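Local structure of CdiA toxin (Cupriavidus taiwanensis, 5T87) at residues F34-R39 and H48-K53; G3-Q8 and S26-T31. The protein probably acts as the toxin of contact-dependent growth inhibition, the present chain being its C-terminal catalytic domain in complex with the CdiI immunity protein. All blocks are in the same frame, centred on the assembly; numbering follows the deposited sequence.

Both contacts reach the antiparallel sheet of the toxin domain, contact 1 within it and contact 2 beside the end of strand 21-27, and their centres lie about 10 Å apart. Contact 1 pairs strand 34-41 with strand 44-50; contact 2 ties the N-terminal segment to the turn that follows strand 21-27. Strands 21-27 and 34-41 are neighbours in the sheet, so the two contacts adjoin: V35 O and S26 N, 3.0 Å apart, probably form a hydrogen bond. On the face carrying V35, its CG1 packs against P4 CG at 3.6 Å, and F37 of contact 1 reaches the start of helix 7-12. Residues of both contacts touch the CdiI immunity protein.

Contact 1: residues F34-R39 and H48-K53; sequences FVVFDR and HVRAWK
Strand 34-39 and residues 48-50 run antiparallel, with 137° between their directions and 4.7 Å between their axes at closest approach. V36 and H48 form a hydrogen-bonded pair with both N-H groups used, V36 N to H48 O and H48 N to V36 O, each 3.0 Å. V35 faces V49 as the next, non-hydrogen-bonded pair. A nearly straight bond from R50 N to F34 O (2.8 Å) follows, and the chain goes on to a 3-10 segment at W52-K53. W52 CE3 lies over one face of the F34 ring toward its rim, 3.5 Å from F34 CZ, the two ring planes oblique at 53°; R50 O sits at the edge of the same phenyl ring. H48 takes the crowded rotamer (chi1 60°), which lays one face of its imidazole against V36, CB of V36 being 3.4 Å from H48 NE2. That NE2 accepts a hydrogen bond from R50 NE (3.1 Å), close to the imidazole plane, while V36 CG2 lies over the guanidinium, 3.7 Å from NE. D38 OD2, 4.3 Å from H48 ND1, may favour a proton on that nitrogen, although the carboxylate's salt bridge is with R23. R50 NH1 bonds D54 O and NH2 forms a salt bridge to D108 of the CdiI immunity protein. M59 and L63 of helix 57-64 pack on this face of the beta hairpin 34-41/44-50, whose second strand is outermost in the toxin's own sheet.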
loop_
_atom_site.group_PDB
_atom_site.type_symbol
_atom_site.label_atom_id
_atom_site.label_comp_id
_atom_site.label_asym_id
_atom_site.label_seq_id
_atom_site.Cartn_x
_atom_site.Cartn_y
_atom_site.Cartn_z
ATOM N N PHE E 34 -0.955 -4.709 -15.247
ATOM C CA PHE E 34 -2.011 -4.491 -14.249
ATOM C C PHE E 34 -1.432 -3.715 -13.071
ATOM O O PHE E 34 -0.344 -4.047 -12.583
ATOM C CB PHE E 34 -2.597 -5.818 -13.762
ATOM C CG PHE E 34 -3.149 -6.670 -14.868
ATOM C CD1 PHE E 34 -4.322 -6.299 -15.527
ATOM C CD2 PHE E 34 -2.494 -7.841 -15.266
ATOM C CE1 PHE E 34 -4.831 -7.080 -16.560
ATOM C CE2 PHE E 34 -3.000 -8.623 -16.294
ATOM C CZ PHE E 34 -4.169 -8.242 -16.943
ATOM N N VAL E 35 -2.173 -2.695 -12.617
ATOM C CA VAL E 35 -1.684 -1.714 -11.624
ATOM C C VAL E 35 -2.630 -1.530 -10.434
ATOM O O VAL E 35 -3.827 -1.294 -10.624
ATOM C CB VAL E 35 -1.454 -0.321 -12.257
ATOM C CG1 VAL E 35 -0.755 0.609 -11.266
ATOM C CG2 VAL E 35 -0.642 -0.437 -13.543
ATOM N N VAL E 36 -2.064 -1.621 -9.224
ATOM C CA VAL E 36 -2.777 -1.399 -7.961
ATOM C C VAL E 36 -2.363 -0.047 -7.376
ATOM O O VAL E 36 -1.161 0.246 -7.255
ATOM C CB VAL E 36 -2.450 -2.495 -6.929
ATOM C CG1 VAL E 36 -3.131 -2.209 -5.587
ATOM C CG2 VAL E 36 -2.836 -3.875 -7.447
ATOM N N PHE E 37 -3.366 0.750 -6.999
ATOM C CA PHE E 37 -3.172 2.094 -6.462
ATOM C C PHE E 37 -3.720 2.202 -5.062
ATOM O O PHE E 37 -4.823 1.738 -4.802
ATOM C CB PHE E 37 -3.933 3.101 -7.311
ATOM C CG PHE E 37 -3.382 3.270 -8.688
ATOM C CD1 PHE E 37 -2.208 3.992 -8.890
ATOM C CD2 PHE E 37 -4.043 2.733 -9.791
ATOM C CE1 PHE E 37 -1.686 4.161 -10.165
ATOM C CE2 PHE E 37 -3.532 2.909 -11.073
ATOM C CZ PHE E 37 -2.350 3.625 -11.256
ATOM N N ASP E 38 -2.977 2.868 -4.186
ATOM C CA ASP E 38 -3.397 3.079 -2.801
ATOM C C ASP E 38 -3.274 4.540 -2.437
ATOM O O ASP E 38 -2.415 5.246 -2.962
ATOM C CB ASP E 38 -2.520 2.266 -1.856
ATOM C CG ASP E 38 -2.577 0.790 -2.143
ATOM O OD1 ASP E 38 -3.600 0.171 -1.777
ATOM O OD2 ASP E 38 -1.614 0.261 -2.757
ATOM N N ARG E 39 -4.112 4.985 -1.513
ATOM C CA ARG E 39 -4.088 6.366 -1.096
ATOM C C ARG E 39 -2.829 6.680 -0.303
ATOM O O ARG E 39 -2.426 5.905 0.553
ATOM C CB ARG E 39 -5.297 6.722 -0.239
ATOM C CG ARG E 39 -5.509 8.230 -0.188
ATOM C CD ARG E 39 -6.299 8.645 1.018
ATOM N NE ARG E 39 -7.715 8.368 0.824
ATOM C CZ ARG E 39 -8.569 7.995 1.782
ATOM N NH1 ARG E 39 -8.171 7.826 3.050
ATOM N NH2 ARG E 39 -9.840 7.783 1.465
ATOM N N HIS E 48 1.789 0.200 -7.780
ATOM C CA HIS E 48 2.729 -0.865 -8.134
ATOM C C HIS E 48 2.156 -1.778 -9.196
ATOM O O HIS E 48 0.934 -1.883 -9.343
ATOM C CB HIS E 48 3.153 -1.678 -6.893
ATOM C CG HIS E 48 2.019 -2.355 -6.190
ATOM N ND1 HIS E 48 1.360 -1.780 -5.126
ATOM C CD2 HIS E 48 1.430 -3.556 -6.392
ATOM C CE1 HIS E 48 0.408 -2.593 -4.707
ATOM N NE2 HIS E 48 0.426 -3.675 -5.462
ATOM N N VAL E 49 3.050 -2.458 -9.913
ATOM C CA VAL E 49 2.662 -3.415 -10.962
ATOM C C VAL E 49 2.383 -4.805 -10.377
ATOM O O VAL E 49 3.091 -5.264 -9.474
ATOM C CB VAL E 49 3.776 -3.557 -12.016
ATOM C CG1 VAL E 49 3.346 -4.510 -13.132
ATOM C CG2 VAL E 49 4.164 -2.193 -12.572
ATOM N N ARG E 50 1.365 -5.476 -10.900
ATOM C CA ARG E 50 1.105 -6.865 -10.524
ATOM C C ARG E 50 0.874 -7.785 -11.728
ATOM O O ARG E 50 0.482 -7.336 -12.799
ATOM C CB ARG E 50 -0.083 -6.948 -9.561
ATOM C CG ARG E 50 0.237 -6.566 -8.122
ATOM C CD ARG E 50 -0.814 -7.114 -7.164
ATOM N NE ARG E 50 -0.735 -6.481 -5.844
ATOM C CZ ARG E 50 -1.544 -6.752 -4.815
ATOM N NH1 ARG E 50 -2.474 -7.701 -4.906
ATOM N NH2 ARG E 50 -1.381 -6.102 -3.669
ATOM N N ALA E 51 1.136 -9.075 -11.521
ATOM C CA ALA E 51 0.800 -10.128 -12.482
ATOM C C ALA E 51 -0.645 -10.611 -12.259
ATOM O O ALA E 51 -1.084 -10.751 -11.117
ATOM C CB ALA E 51 1.772 -11.291 -12.332
ATOM N N TRP E 52 -1.363 -10.886 -13.347
ATOM C CA TRP E 52 -2.774 -11.305 -13.296
ATOM C C TRP E 52 -3.145 -12.250 -12.127
ATOM O O TRP E 52 -4.154 -12.035 -11.461
ATOM C CB TRP E 52 -3.187 -11.951 -14.634
ATOM C CG TRP E 52 -4.591 -12.459 -14.603
ATOM C CD1 TRP E 52 -4.986 -13.756 -14.453
ATOM C CD2 TRP E 52 -5.790 -11.675 -14.659
ATOM N NE1 TRP E 52 -6.359 -13.831 -14.430
ATOM C CE2 TRP E 52 -6.879 -12.569 -14.556
ATOM C CE3 TRP E 52 -6.051 -10.307 -14.800
ATOM C CZ2 TRP E 52 -8.213 -12.138 -14.589
ATOM C CZ3 TRP E 52 -7.375 -9.879 -14.833
ATOM C CH2 TRP E 52 -8.439 -10.795 -14.728
ATOM N N LYS E 53 -2.338 -13.289 -11.895
ATOM C CA LYS E 53 -2.624 -14.291 -10.844
ATOM C C LYS E 53 -2.459 -13.738 -9.410
ATOM O O LYS E 53 -3.007 -14.305 -8.458
ATOM C CB LYS E 53 -1.752 -15.548 -11.034
ATOM C CG LYS E 53 -0.299 -15.374 -10.590
ATOM C CD LYS E 53 0.660 -16.394 -11.197
ATOM C CE LYS E 53 2.119 -15.977 -10.995
ATOM N NZ LYS E 53 2.461 -15.604 -9.588
#

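Contact 2: residues G3-Q8 and S26-T31; sequences GPSNGQ and SVDPQT
N6 is the most deeply engaged residue, reaching from the segment before helix 7-12 across to D28 and Q30. With CG beside its backbone N (chi1 -52°), the side chain sends ND2 to the D28 carboxylate. The firmer bond runs from N6 ND2 to D28 OD1 at 3.2 Å, with an N-H...O angle of 157°; OD1 lies almost in the amide plane and receives the donor on its syn lone pair. The same ND2 makes a weak, bent bond to OD2. N6 holds the N-cap position of helix 7-12, yet its side chain makes no capping bond and is spent on this link. D28, its CG anti to the backbone N (chi1 -159°), opens an Asx-Pro turn just after strand 21-27: D28 OD1 accepts a weak bond from Q30 N at 3.1 Å, and another from T31 N, so one oxygen both shapes the turn and receives N6. Q30 OE1 is only 2.6 Å from N6 ND2, but the angle is too poor for a hydrogen bond. S5 OG comes alongside, 3.1 Å from D28 OD2 and 3.3 Å from the methyl CG2 of T31. E33 accepts a bond from S5 N and brings its carboxylate near D28 OD2, a like-charge proximity that could raise the pKa of either acid.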
loop_
_atom_site.group_PDB
_atom_site.type_symbol
_atom_site.label_atom_id
_atom_site.label_comp_id
_atom_site.label_asym_id
_atom_site.label_seq_id
_atom_site.Cartn_x
_atom_site.Cartn_y
_atom_site.Cartn_z
ATOM N N GLY E 3 8.208 1.349 -10.655
ATOM C CA GLY E 3 6.736 1.636 -10.694
ATOM C C GLY E 3 6.137 1.474 -12.085
ATOM O O GLY E 3 6.812 0.968 -12.988
ATOM N N PRO E 4 4.855 1.874 -12.260
ATOM C CA PRO E 4 4.192 1.916 -13.581
ATOM C C PRO E 4 4.812 2.905 -14.562
ATOM O O PRO E 4 5.437 3.881 -14.141
ATOM C CB PRO E 4 2.759 2.352 -13.249
ATOM C CG PRO E 4 2.547 1.902 -11.857
ATOM C CD PRO E 4 3.877 2.021 -11.164
ATOM N N SER E 5 4.620 2.653 -15.857
ATOM C CA SER E 5 5.097 3.561 -16.911
ATOM C C SER E 5 4.251 4.847 -17.005
ATOM O O SER E 5 4.804 5.949 -17.026
ATOM C CB SER E 5 5.142 2.846 -18.269
ATOM O OG SER E 5 3.850 2.423 -18.674
ATOM N N ASN E 6 2.923 4.702 -17.029
ATOM C CA ASN E 6 2.014 5.835 -17.273
ATOM C C ASN E 6 1.093 6.115 -16.064
ATOM O O ASN E 6 -0.134 6.024 -16.155
ATOM C CB ASN E 6 1.218 5.575 -18.565
ATOM C CG ASN E 6 2.123 5.234 -19.751
ATOM O OD1 ASN E 6 3.142 5.892 -19.979
ATOM N ND2 ASN E 6 1.761 4.191 -20.500
ATOM N N GLY E 7 1.711 6.484 -14.941
ATOM C CA GLY E 7 1.020 6.633 -13.649
ATOM C C GLY E 7 -0.227 7.509 -13.619
ATOM O O GLY E 7 -1.290 7.076 -13.150
ATOM N N GLN E 8 -0.107 8.730 -14.133
ATOM C CA GLN E 8 -1.188 9.712 -14.022
ATOM C C GLN E 8 -2.464 9.285 -14.775
ATOM O O GLN E 8 -3.538 9.207 -14.169
ATOM C CB GLN E 8 -0.693 11.102 -14.460
ATOM C CG GLN E 8 -1.633 12.261 -14.164
ATOM C CD GLN E 8 -2.030 12.349 -12.703
ATOM O OE1 GLN E 8 -1.200 12.612 -11.840
ATOM N NE2 GLN E 8 -3.303 12.130 -12.420
ATOM N N SER E 26 -6.405 -0.677 -12.130
ATOM C CA SER E 26 -6.527 -0.329 -13.557
ATOM C C SER E 26 -5.671 -1.257 -14.437
ATOM O O SER E 26 -4.989 -2.158 -13.928
ATOM C CB SER E 26 -6.101 1.124 -13.769
ATOM O OG SER E 26 -6.654 1.665 -14.956
ATOM N N VAL E 27 -5.713 -1.029 -15.750
ATOM C CA VAL E 27 -4.819 -1.711 -16.701
ATOM C C VAL E 27 -4.271 -0.687 -17.701
ATOM O O VAL E 27 -5.019 0.150 -18.201
ATOM C CB VAL E 27 -5.521 -2.904 -17.410
ATOM C CG1 VAL E 27 -6.763 -2.462 -18.175
ATOM C CG2 VAL E 27 -4.555 -3.643 -18.327
ATOM N N ASP E 28 -2.967 -0.745 -17.971
ATOM C CA ASP E 28 -2.327 0.203 -18.884
ATOM C C ASP E 28 -2.718 -0.178 -20.322
ATOM O O ASP E 28 -2.366 -1.274 -20.770
ATOM C CB ASP E 28 -0.801 0.176 -18.700
ATOM C CG ASP E 28 -0.120 1.438 -19.212
ATOM O OD1 ASP E 28 -0.497 1.936 -20.297
ATOM O OD2 ASP E 28 0.805 1.926 -18.529
ATOM N N PRO E 29 -3.461 0.705 -21.041
ATOM C CA PRO E 29 -3.818 0.346 -22.426
ATOM C C PRO E 29 -2.582 0.158 -23.303
ATOM O O PRO E 29 -2.549 -0.762 -24.121
ATOM C CB PRO E 29 -4.655 1.540 -22.918
ATOM C CG PRO E 29 -5.009 2.322 -21.701
ATOM C CD PRO E 29 -3.912 2.071 -20.709
ATOM N N GLN E 30 -1.577 1.013 -23.102
ATOM C CA GLN E 30 -0.308 0.915 -23.822
ATOM C C GLN E 30 0.500 -0.336 -23.440
ATOM O O GLN E 30 0.539 -1.287 -24.217
ATOM C CB GLN E 30 0.525 2.181 -23.631
ATOM C CG GLN E 30 -0.101 3.414 -24.253
ATOM C CD GLN E 30 0.543 4.692 -23.755
ATOM O OE1 GLN E 30 0.393 5.064 -22.591
ATOM N NE2 GLN E 30 1.266 5.376 -24.638
ATOM N N THR E 31 1.120 -0.354 -22.258
ATOM C CA THR E 31 2.052 -1.442 -21.893
ATOM C C THR E 31 1.380 -2.753 -21.433
ATOM O O THR E 31 2.071 -3.762 -21.272
ATOM C CB THR E 31 3.089 -1.016 -20.819
ATOM O OG1 THR E 31 2.452 -0.888 -19.544
ATOM C CG2 THR E 31 3.780 0.302 -21.195
#